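Local coordinates for Mll5499 protein (Mesorhizobium loti, PDB 3BDE) that is of unknown function but belongs to the stress-responsive alpha/beta barrel (Dabb) family and forms a homodimer of ferredoxin-like subunits, at residues 91-94 with 95-99; 82-85 with 86-89; 36-39 with 40-44; 99-102 with 103-107. All blocks are in the same frame, centred on the assembly; numbering follows the deposited sequence. Where two conformers were deposited one is given.

Interaction 1 of 4, residues 91-94 with 95-99. With EDO (1,2-ethanediol), chain H; EDO (1,2-ethanediol), chain D.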
loop_
_atom_site.group_PDB
_atom_site.type_symbol
_atom_site.label_atom_id
_atom_site.label_comp_id
_atom_site.label_asym_id
_atom_site.label_seq_id
_atom_site.Cartn_x
_atom_site.Cartn_y
_atom_site.Cartn_z
ATOM N N PRO A 91 -4.400 9.063 -22.859
ATOM C CA PRO A 91 -3.768 10.383 -23.059
ATOM C C PRO A 91 -3.736 11.299 -21.827
ATOM O O PRO A 91 -2.751 12.031 -21.619
ATOM C CB PRO A 91 -4.597 11.001 -24.195
ATOM C CG PRO A 91 -5.169 9.851 -24.919
ATOM C CD PRO A 91 -5.386 8.771 -23.922
ATOM N N ASP A 92 -4.807 11.283 -21.032
ATOM C CA ASP A 92 -4.883 12.070 -19.805
ATOM C C ASP A 92 -3.832 11.634 -18.776
ATOM O O ASP A 92 -3.276 12.483 -18.067
ATOM C CB ASP A 92 -6.284 11.983 -19.136
ATOM C CG ASP A 92 -7.404 12.602 -19.964
ATOM O OD1 ASP A 92 -7.182 13.066 -21.097
ATOM O OD2 ASP A 92 -8.552 12.576 -19.481
ATOM N N HIS A 93 -3.591 10.320 -18.678
ATOM C CA HIS A 93 -2.586 9.803 -17.743
ATOM C C HIS A 93 -1.179 10.130 -18.256
ATOM O O HIS A 93 -0.334 10.576 -17.514
ATOM C CB HIS A 93 -2.735 8.306 -17.526
ATOM C CG HIS A 93 -1.732 7.750 -16.571
ATOM N ND1 HIS A 93 -0.682 6.952 -16.976
ATOM C CD2 HIS A 93 -1.552 7.973 -15.247
ATOM C CE1 HIS A 93 0.069 6.663 -15.929
ATOM N NE2 HIS A 93 -0.446 7.258 -14.862
ATOM N N VAL A 94 -0.956 9.896 -19.551
ATOM C CA VAL A 94 0.319 10.266 -20.196
ATOM C C VAL A 94 0.685 11.760 -19.989
ATOM O O VAL A 94 1.818 12.083 -19.630
ATOM C CB VAL A 94 0.298 9.894 -21.708
ATOM C CG1 VAL A 94 1.553 10.342 -22.410
ATOM C CG2 VAL A 94 0.146 8.379 -21.839
ATOM N N ALA A 95 -0.293 12.641 -20.180
ATOM C CA ALA A 95 -0.124 14.088 -20.014
ATOM C C ALA A 95 0.145 14.419 -18.549
ATOM O O ALA A 95 1.069 15.183 -18.238
ATOM C CB ALA A 95 -1.362 14.837 -20.528
ATOM N N PHE A 96 -0.635 13.809 -17.641
ATOM C CA PHE A 96 -0.413 14.023 -16.212
ATOM C C PHE A 96 1.002 13.647 -15.760
ATOM O O PHE A 96 1.617 14.387 -14.976
ATOM C CB PHE A 96 -1.419 13.234 -15.365
ATOM C CG PHE A 96 -1.197 13.384 -13.904
ATOM C CD1 PHE A 96 -1.558 14.563 -13.241
ATOM C CD2 PHE A 96 -0.580 12.347 -13.172
ATOM C CE1 PHE A 96 -1.308 14.701 -11.863
ATOM C CE2 PHE A 96 -0.332 12.491 -11.816
ATOM C CZ PHE A 96 -0.699 13.659 -11.160
ATOM N N VAL A 97 1.496 12.500 -16.224
ATOM C CA VAL A 97 2.827 12.030 -15.846
ATOM C C VAL A 97 3.922 12.972 -16.389
ATOM O O VAL A 97 4.838 13.364 -15.668
ATOM C CB VAL A 97 3.087 10.567 -16.246
ATOM C CG1 VAL A 97 4.521 10.171 -15.903
ATOM C CG2 VAL A 97 2.143 9.630 -15.477
ATOM N N ARG A 98 3.788 13.356 -17.650
ATOM C CA ARG A 98 4.743 14.254 -18.270
ATOM C C ARG A 98 4.758 15.645 -17.669
ATOM O O ARG A 98 5.825 16.173 -17.392
ATOM C CB ARG A 98 4.433 14.392 -19.751
ATOM C CG ARG A 98 5.410 15.259 -20.570
ATOM C CD ARG A 98 4.892 15.319 -21.994
ATOM N NE ARG A 98 3.625 16.063 -22.017
ATOM C CZ ARG A 98 2.550 15.779 -22.762
ATOM N NH1 ARG A 98 2.517 14.753 -23.621
ATOM N NH2 ARG A 98 1.462 16.550 -22.622
ATOM N N ASP A 99 3.578 16.222 -17.493
ATOM C CA ASP A 99 3.408 17.621 -17.114
ATOM C C ASP A 99 3.314 17.938 -15.635
ATOM O O ASP A 99 3.609 19.081 -15.245
ATOM C CB ASP A 99 2.183 18.189 -17.826
ATOM C CG ASP A 99 2.302 18.140 -19.350
ATOM O OD1 ASP A 99 3.418 18.066 -19.881
ATOM O OD2 ASP A 99 1.268 18.227 -20.023
HETATM C C1 EDO H . 4.349 21.868 -18.656
HETATM O O1 EDO H . 4.384 20.455 -18.870
HETATM C C2 EDO H . 3.273 22.209 -17.665
HETATM O O2 EDO H . 3.430 21.444 -16.459
HETATM C C1 EDO D . -0.085 8.331 -11.313
HETATM O O1 EDO D . 0.791 8.089 -12.418
HETATM C C2 EDO D . -0.369 7.037 -10.577
HETATM O O2 EDO D . -0.967 6.139 -11.512
#

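Interaction 2 of 4, residues 82-85 with 86-89. With EDO (1,2-ethanediol), chain E; EDO (1,2-ethanediol), chain K; EDO (1,2-ethanediol), chain D.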
loop_
_atom_site.group_PDB
_atom_site.type_symbol
_atom_site.label_atom_id
_atom_site.label_comp_id
_atom_site.label_asym_id
_atom_site.label_seq_id
_atom_site.Cartn_x
_atom_site.Cartn_y
_atom_site.Cartn_z
ATOM N N ALA A 82 -5.552 -5.650 -18.297
ATOM C CA ALA A 82 -5.965 -4.886 -19.500
ATOM C C ALA A 82 -6.418 -3.476 -19.108
ATOM O O ALA A 82 -5.956 -2.521 -19.682
ATOM C CB ALA A 82 -7.063 -5.582 -20.272
ATOM N N ALA A 83 -7.289 -3.361 -18.093
ATOM C CA ALA A 83 -7.761 -2.058 -17.609
ATOM C C ALA A 83 -6.620 -1.203 -17.078
ATOM O O ALA A 83 -6.613 0.015 -17.264
ATOM C CB ALA A 83 -8.848 -2.208 -16.545
ATOM N N TYR A 84 -5.658 -1.843 -16.408
ATOM C CA TYR A 84 -4.495 -1.148 -15.837
ATOM C C TYR A 84 -3.649 -0.553 -16.974
ATOM O O TYR A 84 -3.312 0.624 -16.970
ATOM C CB TYR A 84 -3.742 -2.113 -14.901
ATOM C CG TYR A 84 -2.522 -1.601 -14.161
ATOM C CD1 TYR A 84 -2.330 -0.222 -13.899
ATOM C CD2 TYR A 84 -1.591 -2.502 -13.637
ATOM C CE1 TYR A 84 -1.219 0.247 -13.209
ATOM C CE2 TYR A 84 -0.432 -2.025 -12.923
ATOM C CZ TYR A 84 -0.284 -0.646 -12.708
ATOM O OH TYR A 84 0.788 -0.123 -12.038
ATOM N N THR A 85 -3.334 -1.370 -17.967
ATOM C CA THR A 85 -2.567 -0.924 -19.126
ATOM C C THR A 85 -3.279 0.214 -19.893
ATOM O O THR A 85 -2.629 1.149 -20.327
ATOM C CB THR A 85 -2.230 -2.134 -20.021
ATOM O OG1 THR A 85 -1.355 -3.002 -19.281
ATOM C CG2 THR A 85 -1.558 -1.710 -21.320
ATOM N N ARG A 86 -4.597 0.095 -20.055
ATOM C CA ARG A 86 -5.421 1.112 -20.732
ATOM C C ARG A 86 -5.452 2.445 -19.964
ATOM O O ARG A 86 -5.459 3.490 -20.581
ATOM C CB ARG A 86 -6.828 0.565 -21.011
ATOM C CG ARG A 86 -6.789 -0.473 -22.126
ATOM C CD ARG A 86 -8.099 -1.198 -22.260
ATOM N NE ARG A 86 -8.084 -2.145 -23.409
ATOM C CZ ARG A 86 -8.799 -3.266 -23.514
ATOM N NH1 ARG A 86 -9.581 -3.715 -22.535
ATOM N NH2 ARG A 86 -8.682 -4.003 -24.618
ATOM N N TYR A 87 -5.441 2.391 -18.630
ATOM C CA TYR A 87 -5.286 3.590 -17.805
ATOM C C TYR A 87 -3.895 4.213 -18.048
ATOM O O TYR A 87 -3.768 5.420 -18.295
ATOM C CB TYR A 87 -5.437 3.241 -16.324
ATOM C CG TYR A 87 -4.835 4.218 -15.345
ATOM C CD1 TYR A 87 -5.516 5.397 -14.970
ATOM C CD2 TYR A 87 -3.604 3.960 -14.758
ATOM C CE1 TYR A 87 -4.953 6.274 -14.022
ATOM C CE2 TYR A 87 -3.033 4.836 -13.817
ATOM C CZ TYR A 87 -3.723 5.980 -13.456
ATOM O OH TYR A 87 -3.160 6.828 -12.536
ATOM N N ASN A 88 -2.855 3.383 -17.959
ATOM C CA ASN A 88 -1.466 3.867 -18.116
ATOM C C ASN A 88 -1.256 4.595 -19.437
ATOM O O ASN A 88 -0.610 5.640 -19.466
ATOM C CB ASN A 88 -0.484 2.691 -18.025
ATOM C CG ASN A 88 0.970 3.129 -18.125
ATOM O OD1 ASN A 88 1.560 3.590 -17.147
ATOM N ND2 ASN A 88 1.549 2.985 -19.306
ATOM N N ASP A 89 -1.830 4.029 -20.504
ATOM C CA ASP A 89 -1.691 4.553 -21.873
ATOM C C ASP A 89 -2.711 5.615 -22.271
ATOM O O ASP A 89 -2.620 6.159 -23.367
ATOM C CB ASP A 89 -1.759 3.391 -22.882
ATOM C CG ASP A 89 -0.596 2.429 -22.764
ATOM O OD1 ASP A 89 0.331 2.671 -21.972
ATOM O OD2 ASP A 89 -0.621 1.416 -23.494
HETATM C C1 EDO E . 0.945 -0.674 -17.476
HETATM O O1 EDO E . 0.858 -1.744 -18.419
HETATM C C2 EDO E . 0.576 -1.193 -16.099
HETATM O O2 EDO E . 1.401 -2.336 -15.779
HETATM C C1 EDO K . 2.691 7.548 -18.988
HETATM O O1 EDO K . 3.509 7.971 -20.084
HETATM C C2 EDO K . 3.160 6.179 -18.525
HETATM O O2 EDO K . 3.133 6.092 -17.095
HETATM C C1 EDO D . -0.085 8.331 -11.313
HETATM O O1 EDO D . 0.791 8.089 -12.418
HETATM C C2 EDO D . -0.369 7.037 -10.577
HETATM O O2 EDO D . -0.967 6.139 -11.512
#

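Interaction 3 of 4, residues 36-39 with 40-44. With EDO (1,2-ethanediol), chain G.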
loop_
_atom_site.group_PDB
_atom_site.type_symbol
_atom_site.label_atom_id
_atom_site.label_comp_id
_atom_site.label_asym_id
_atom_site.label_seq_id
_atom_site.Cartn_x
_atom_site.Cartn_y
_atom_site.Cartn_z
ATOM N N LEU A 36 0.186 25.724 -1.302
ATOM C CA LEU A 36 -0.867 25.746 -2.322
ATOM C C LEU A 36 -0.446 24.900 -3.509
ATOM O O LEU A 36 -1.299 24.285 -4.154
ATOM C CB LEU A 36 -1.217 27.181 -2.756
ATOM C CG LEU A 36 -1.801 28.152 -1.706
ATOM C CD1 LEU A 36 -2.958 27.506 -0.953
ATOM C CD2 LEU A 36 -0.770 28.671 -0.710
ATOM N N GLU A 37 0.862 24.855 -3.790
ATOM C CA GLU A 37 1.409 23.995 -4.849
ATOM C C GLU A 37 1.122 22.513 -4.532
ATOM O O GLU A 37 0.777 21.724 -5.421
ATOM C CB GLU A 37 2.925 24.167 -5.007
ATOM C CG GLU A 37 3.399 25.513 -5.552
ATOM C CD GLU A 37 3.555 26.625 -4.517
ATOM O OE1 GLU A 37 3.083 26.513 -3.356
ATOM O OE2 GLU A 37 4.148 27.653 -4.891
ATOM N N GLU A 38 1.297 22.149 -3.263
ATOM C CA GLU A 38 1.009 20.785 -2.808
ATOM C C GLU A 38 -0.478 20.499 -2.995
ATOM O O GLU A 38 -0.822 19.495 -3.603
ATOM C CB GLU A 38 1.380 20.619 -1.350
ATOM C CG GLU A 38 1.183 19.239 -0.787
ATOM C CD GLU A 38 1.440 19.237 0.684
ATOM O OE1 GLU A 38 0.540 19.657 1.441
ATOM O OE2 GLU A 38 2.530 18.801 1.083
ATOM N N LYS A 39 -1.325 21.396 -2.468
ATOM C CA LYS A 39 -2.800 21.304 -2.574
ATOM C C LYS A 39 -3.242 21.118 -4.031
ATOM O O LYS A 39 -4.028 20.241 -4.349
ATOM C CB LYS A 39 -3.456 22.587 -2.026
ATOM C CG LYS A 39 -5.008 22.591 -1.972
ATOM C CD LYS A 39 -5.622 24.000 -2.047
ATOM C CE LYS A 39 -5.446 24.678 -3.440
ATOM N NZ LYS A 39 -5.894 23.836 -4.602
ATOM N N ARG A 40 -2.724 21.970 -4.905
ATOM C CA ARG A 40 -3.055 21.963 -6.329
ATOM C C ARG A 40 -2.671 20.664 -7.035
ATOM O O ARG A 40 -3.451 20.159 -7.863
ATOM C CB ARG A 40 -2.398 23.190 -6.961
ATOM C CG ARG A 40 -2.776 23.573 -8.346
ATOM C CD ARG A 40 -2.733 25.110 -8.431
ATOM N NE ARG A 40 -1.439 25.597 -7.950
ATOM C CZ ARG A 40 -1.203 26.655 -7.157
ATOM N NH1 ARG A 40 -2.177 27.396 -6.614
ATOM N NH2 ARG A 40 0.064 26.937 -6.841
ATOM N N PHE A 41 -1.501 20.099 -6.698
ATOM C CA PHE A 41 -1.088 18.807 -7.276
ATOM C C PHE A 41 -2.110 17.715 -6.885
ATOM O O PHE A 41 -2.587 16.970 -7.738
ATOM C CB PHE A 41 0.324 18.400 -6.807
ATOM C CG PHE A 41 0.770 17.069 -7.324
ATOM C CD1 PHE A 41 0.463 15.885 -6.616
ATOM C CD2 PHE A 41 1.468 16.970 -8.520
ATOM C CE1 PHE A 41 0.844 14.641 -7.104
ATOM C CE2 PHE A 41 1.861 15.728 -9.024
ATOM C CZ PHE A 41 1.554 14.558 -8.323
ATOM N N LEU A 42 -2.453 17.662 -5.599
ATOM C CA LEU A 42 -3.387 16.661 -5.074
ATOM C C LEU A 42 -4.834 16.807 -5.654
ATOM O O LEU A 42 -5.453 15.825 -6.129
ATOM C CB LEU A 42 -3.399 16.737 -3.538
ATOM C CG LEU A 42 -2.074 16.402 -2.844
ATOM C CD1 LEU A 42 -2.162 16.712 -1.361
ATOM C CD2 LEU A 42 -1.668 14.930 -3.096
ATOM N N VAL A 43 -5.327 18.042 -5.659
ATOM C CA VAL A 43 -6.664 18.383 -6.179
ATOM C C VAL A 43 -6.747 18.052 -7.670
ATOM O O VAL A 43 -7.658 17.346 -8.083
ATOM C CB VAL A 43 -7.043 19.852 -5.857
ATOM C CG1 VAL A 43 -8.369 20.246 -6.476
ATOM C CG2 VAL A 43 -7.097 20.035 -4.340
ATOM N N ASP A 44 -5.742 18.469 -8.442
ATOM C CA ASP A 44 -5.722 18.204 -9.896
ATOM C C ASP A 44 -5.527 16.726 -10.244
ATOM O O ASP A 44 -6.172 16.229 -11.168
ATOM C CB ASP A 44 -4.680 19.060 -10.603
ATOM C CG ASP A 44 -4.951 20.575 -10.454
ATOM O OD1 ASP A 44 -6.058 20.990 -10.065
ATOM O OD2 ASP A 44 -4.019 21.361 -10.694
HETATM C C1 EDO G . 1.553 29.416 -4.748
HETATM O O1 EDO G . 0.238 29.885 -5.081
HETATM C C2 EDO G . 2.372 30.400 -3.911
HETATM O O2 EDO G . 1.544 31.182 -3.036
#

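Interaction 4 of 4, residues 99-102 with 103-107. With EDO (1,2-ethanediol), chain H.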
loop_
_atom_site.group_PDB
_atom_site.type_symbol
_atom_site.label_atom_id
_atom_site.label_comp_id
_atom_site.label_asym_id
_atom_site.label_seq_id
_atom_site.Cartn_x
_atom_site.Cartn_y
_atom_site.Cartn_z
ATOM N N ASP A 99 3.578 16.222 -17.493
ATOM C CA ASP A 99 3.408 17.621 -17.114
ATOM C C ASP A 99 3.314 17.938 -15.635
ATOM O O ASP A 99 3.609 19.081 -15.245
ATOM C CB ASP A 99 2.183 18.189 -17.826
ATOM C CG ASP A 99 2.302 18.140 -19.350
ATOM O OD1 ASP A 99 3.418 18.066 -19.881
ATOM O OD2 ASP A 99 1.268 18.227 -20.023
ATOM N N ARG A 100 2.908 16.953 -14.827
ATOM C CA ARG A 100 2.761 17.142 -13.384
ATOM C C ARG A 100 3.612 16.220 -12.548
ATOM O O ARG A 100 4.333 16.695 -11.667
ATOM C CB ARG A 100 1.303 16.972 -12.986
ATOM C CG ARG A 100 0.314 17.840 -13.767
ATOM C CD ARG A 100 0.521 19.334 -13.594
ATOM N NE ARG A 100 0.184 19.816 -12.246
ATOM C CZ ARG A 100 -1.031 20.176 -11.836
ATOM N NH1 ARG A 100 -2.089 20.025 -12.601
ATOM N NH2 ARG A 100 -1.176 20.640 -10.611
ATOM N N TRP A 101 3.580 14.927 -12.830
ATOM C CA TRP A 101 4.306 13.965 -11.973
ATOM C C TRP A 101 5.818 14.164 -12.059
ATOM O O TRP A 101 6.463 14.470 -11.053
ATOM C CB TRP A 101 3.929 12.510 -12.324
ATOM C CG TRP A 101 4.472 11.531 -11.386
ATOM C CD1 TRP A 101 5.679 10.949 -11.449
ATOM C CD2 TRP A 101 3.821 11.002 -10.224
ATOM N NE1 TRP A 101 5.853 10.094 -10.398
ATOM C CE2 TRP A 101 4.728 10.101 -9.621
ATOM C CE3 TRP A 101 2.567 11.199 -9.635
ATOM C CZ2 TRP A 101 4.435 9.399 -8.437
ATOM C CZ3 TRP A 101 2.261 10.492 -8.466
ATOM C CH2 TRP A 101 3.205 9.614 -7.869
ATOM N N VAL A 102 6.362 14.012 -13.267
ATOM C CA VAL A 102 7.813 14.127 -13.477
ATOM C C VAL A 102 8.404 15.449 -12.938
ATOM O O VAL A 102 9.387 15.390 -12.252
ATOM C CB VAL A 102 8.222 13.845 -14.944
ATOM C CG1 VAL A 102 9.706 14.172 -15.169
ATOM C CG2 VAL A 102 7.942 12.409 -15.300
ATOM N N PRO A 103 7.807 16.616 -13.261
ATOM C CA PRO A 103 8.321 17.884 -12.706
ATOM C C PRO A 103 8.129 18.145 -11.205
ATOM O O PRO A 103 8.957 18.836 -10.624
ATOM C CB PRO A 103 7.564 18.963 -13.503
ATOM C CG PRO A 103 6.975 18.254 -14.665
ATOM C CD PRO A 103 6.732 16.866 -14.234
ATOM N N GLU A 104 7.083 17.598 -10.590
ATOM C CA GLU A 104 6.727 17.960 -9.202
ATOM C C GLU A 104 7.004 16.915 -8.140
ATOM O O GLU A 104 7.044 17.257 -6.963
ATOM C CB GLU A 104 5.263 18.371 -9.141
ATOM C CG GLU A 104 4.877 19.512 -10.085
ATOM C CD GLU A 104 3.420 19.905 -9.966
ATOM O OE1 GLU A 104 2.949 20.101 -8.828
ATOM O OE2 GLU A 104 2.755 20.064 -11.017
ATOM N N VAL A 105 7.179 15.656 -8.534
ATOM C CA VAL A 105 7.439 14.583 -7.574
ATOM C C VAL A 105 8.952 14.441 -7.291
ATOM O O VAL A 105 9.768 14.307 -8.210
ATOM C CB VAL A 105 6.802 13.239 -8.018
ATOM C CG1 VAL A 105 7.259 12.078 -7.084
ATOM C CG2 VAL A 105 5.297 13.372 -8.024
ATOM N N GLU A 106 9.310 14.481 -6.009
ATOM C CA GLU A 106 10.700 14.337 -5.561
ATOM C C GLU A 106 11.143 12.885 -5.649
ATOM O O GLU A 106 12.226 12.585 -6.160
ATOM C CB GLU A 106 10.855 14.852 -4.113
ATOM C CG GLU A 106 12.259 14.696 -3.466
ATOM C CD GLU A 106 13.369 15.376 -4.252
ATOM O OE1 GLU A 106 13.110 16.434 -4.866
ATOM O OE2 GLU A 106 14.507 14.866 -4.232
ATOM N N LYS A 107 10.324 11.999 -5.089
ATOM C CA LYS A 107 10.604 10.563 -5.055
ATOM C C LYS A 107 9.337 9.754 -4.852
ATOM O O LYS A 107 8.339 10.257 -4.300
ATOM C CB LYS A 107 11.579 10.245 -3.918
ATOM C CG LYS A 107 11.160 10.842 -2.574
ATOM C CD LYS A 107 12.014 10.348 -1.447
ATOM C CE LYS A 107 11.836 11.243 -0.248
ATOM N NZ LYS A 107 12.436 10.602 0.936
HETATM C C1 EDO H . 4.349 21.868 -18.656
HETATM O O1 EDO H . 4.384 20.455 -18.870
HETATM C C2 EDO H . 3.273 22.209 -17.665
HETATM O O2 EDO H . 3.430 21.444 -16.459
HETATM O O HOH W 1 0.981 21.582 -8.456
HETATM O O HOH W 2 10.063 13.411 -10.641
#

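Interaction 1 of 4, residues 91-94 with 95-99
Val97 lays a methyl over the imidazole of His93, one turn back along the helix 91-104 of this ferredoxin-like domain. The contact is a CH-pi interaction between residues i and i+4. Val97 CG2 lies 3.8 Å from the centroid of the His93 ring, 25° off the ring normal and shifted toward the rim. The His93 side chain leaves the backbone with CG anti to N (chi1 -180°), which brings one ring face under Val97 CG2. At the ring edge, His93 NE2 is hydrogen-bonded to O1 of a 1,2-ethanediol at 2.9 Å. The same diol is held by Tyr87 and His23, so it may mark a small pocket. The other ring nitrogen, ND1, is hydrogen-bonded to the carbonyl of Asn88, and this fixes the rotation of the imidazole. With an alanine here, the Asn88 carbonyl and the diol would probably lose this partner, and Val97 CG2 the face it rests on. Further out, Phe96 turns from this pair and packs on Ala45, Ile48 and Leu49 of helix 36-50. Backbone bonds carry the turn, among them Val97 N to His93 O at 3.0 Å. On the outer surface Arg98 grips its neighbour Asp99 side-on in a salt bridge. Arg98 NE reaches Asp99 OD1 at 2.9 Å from above the carboxylate plane, and NH2 reaches OD2 at 3.1 Å.

Interaction 2 of 4, residues 82-85 with 86-89
Tyr84 and Tyr87 both carry CG anti to the backbone N, with chi1 at -178° and 159°. These torsions send the two phenols off the same side of helix 81-88. The rings are not stacked on each other. Tyr87 CD2 comes to the edge of the Tyr84 ring, near its plane, and is 4.5 Å from Tyr84 CD1. One face of the Tyr84 ring is covered by a 1,2-ethanediol, whose C2 sits over the ring centre. Its hydroxyl O1 is hydrogen-bonded to Thr85 OG1 at 2.7 Å. Tyr87 OH is hydrogen-bonded at 2.5 Å to O2 of a second diol, which lies at the ring edge. The outer side of the helix is polar. Arg86 is extended from CG to NE, and one face of its guanidinium lies against Ala82 CB, with NH1 3.9 Å from that methyl. Asp89 N is hydrogen-bonded to Thr85 O at 3.0 Å. Beside it, Asn88 ND2 gives a bond to Asp89 OD1 at 2.9 Å, nearly in its own amide plane. In this ferredoxin-like domain the two tyrosines join the helix to the sheet: both rings meet Phe78, and Tyr84 OH is hydrogen-bonded to Asp112. The helix is polar outward and aromatic inward, and its phenol hydroxyls are consistent with a pocket that accepts small polar molecules.

Interaction 3 of 4, residues 36-39 with 40-44
Arg40 folds back over Leu36 and Glu37, one turn earlier in the helix, and the charged contacts here are loose. The side chains of Glu37 and Arg40 run side by side and point the same way. Their carboxylate and guanidinium planes are 64° apart, and Glu37 OE2 stays 4.6 Å from Arg40 NH2, too far for a salt bridge. A 1,2-ethanediol sits by both groups, and Arg40 NH2 gives its O1 a weak hydrogen bond of 3.4 Å. Bends at chi2 and chi3 (52°) of Arg40 lay one guanidinium face above Leu36 O.

The segments belong to helix 36-50 of the ferredoxin-like fold, which packs against the antiparallel sheet. Backbone bonds link its turns: Arg40 N to Leu36 O at 2.8 Å and Val43 N to Lys39 O at 2.9 Å. Glu38 OE1 is hydrogen-bonded to the backbone N of His34, just before the helix.

Apolar contacts divide by side. Phe41 and Leu42 face inward onto Phe74, and Leu42 also packs on Leu116 of the second subunit. On the outer surface, the Val43 methyl CG2 rests against a backbone carbonyl, 3.1 Å from Lys39 O.

Interaction 4 of 4, residues 99-102 with 103-107
Arg100 and Glu104 form a salt bridge one turn apart near the C-terminal end of helix 91-104. Their side chains lie alongside each other, with guanidinium and carboxylate planes only 19° apart. Arg100 NE meets Glu104 OE2 at 2.9 Å, on the syn side of the carboxylate and in the guanidinium plane. A water bridges the other ends, taking a bond from Arg100 NH2 and giving one to Glu104 OE1. Arg100 NH2 also forms a salt bridge with Asp44 of helix 36-50. Glu104 OE1 is also hydrogen-bonded to His31.

The apolar contact is a CH-pi interaction. The indole of Trp101, with CG anti to the backbone N (chi1 -172°), runs beneath Val105. Val105 CG2 stands 3.7 Å from the centroid of the six-membered ring, 17° off its normal. A leucine in place of Trp101 would probably leave this methyl without its flat partner and open a gap beside Phe27 and Phe108, which the indole meets edge-to-face.

In the backbone, Pro103 has no N-H to give, and the helix kinks there. Val105 N still bonds to Trp101 O at 2.9 Å. A second water joins Val102 O and Val105 O.

Val105 opens strand 105-115, where Glu106 and Lys107 both face Thr28 of strand 21-29 in a classic beta bulge. Trp101, Glu104 and Val105 all pack on Phe41 of helix 36-50.

Interactions 1 and 4 follow one another on helix 91-104 and share Asp99; their centres are 11 Å apart. Interaction 2 lies on the preceding helix, 13 Å from interaction 1 between centres. The two are joined by the His93 to Asn88 bond, and both touch one 1,2-ethanediol, which may mark a small pocket between the two helices and strand 21-29. Interaction 3, on helix 36-50, packs against interaction 4, with centres 12 Å apart. Asp44 OD2 is 2.9 Å from Arg100 NH2 in their salt bridge. Interaction 3 also reaches interaction 1, where Phe41 CZ packs 3.7 Å from Phe96 CZ. Interactions 2 and 3 do not touch, with centres about 24 Å apart.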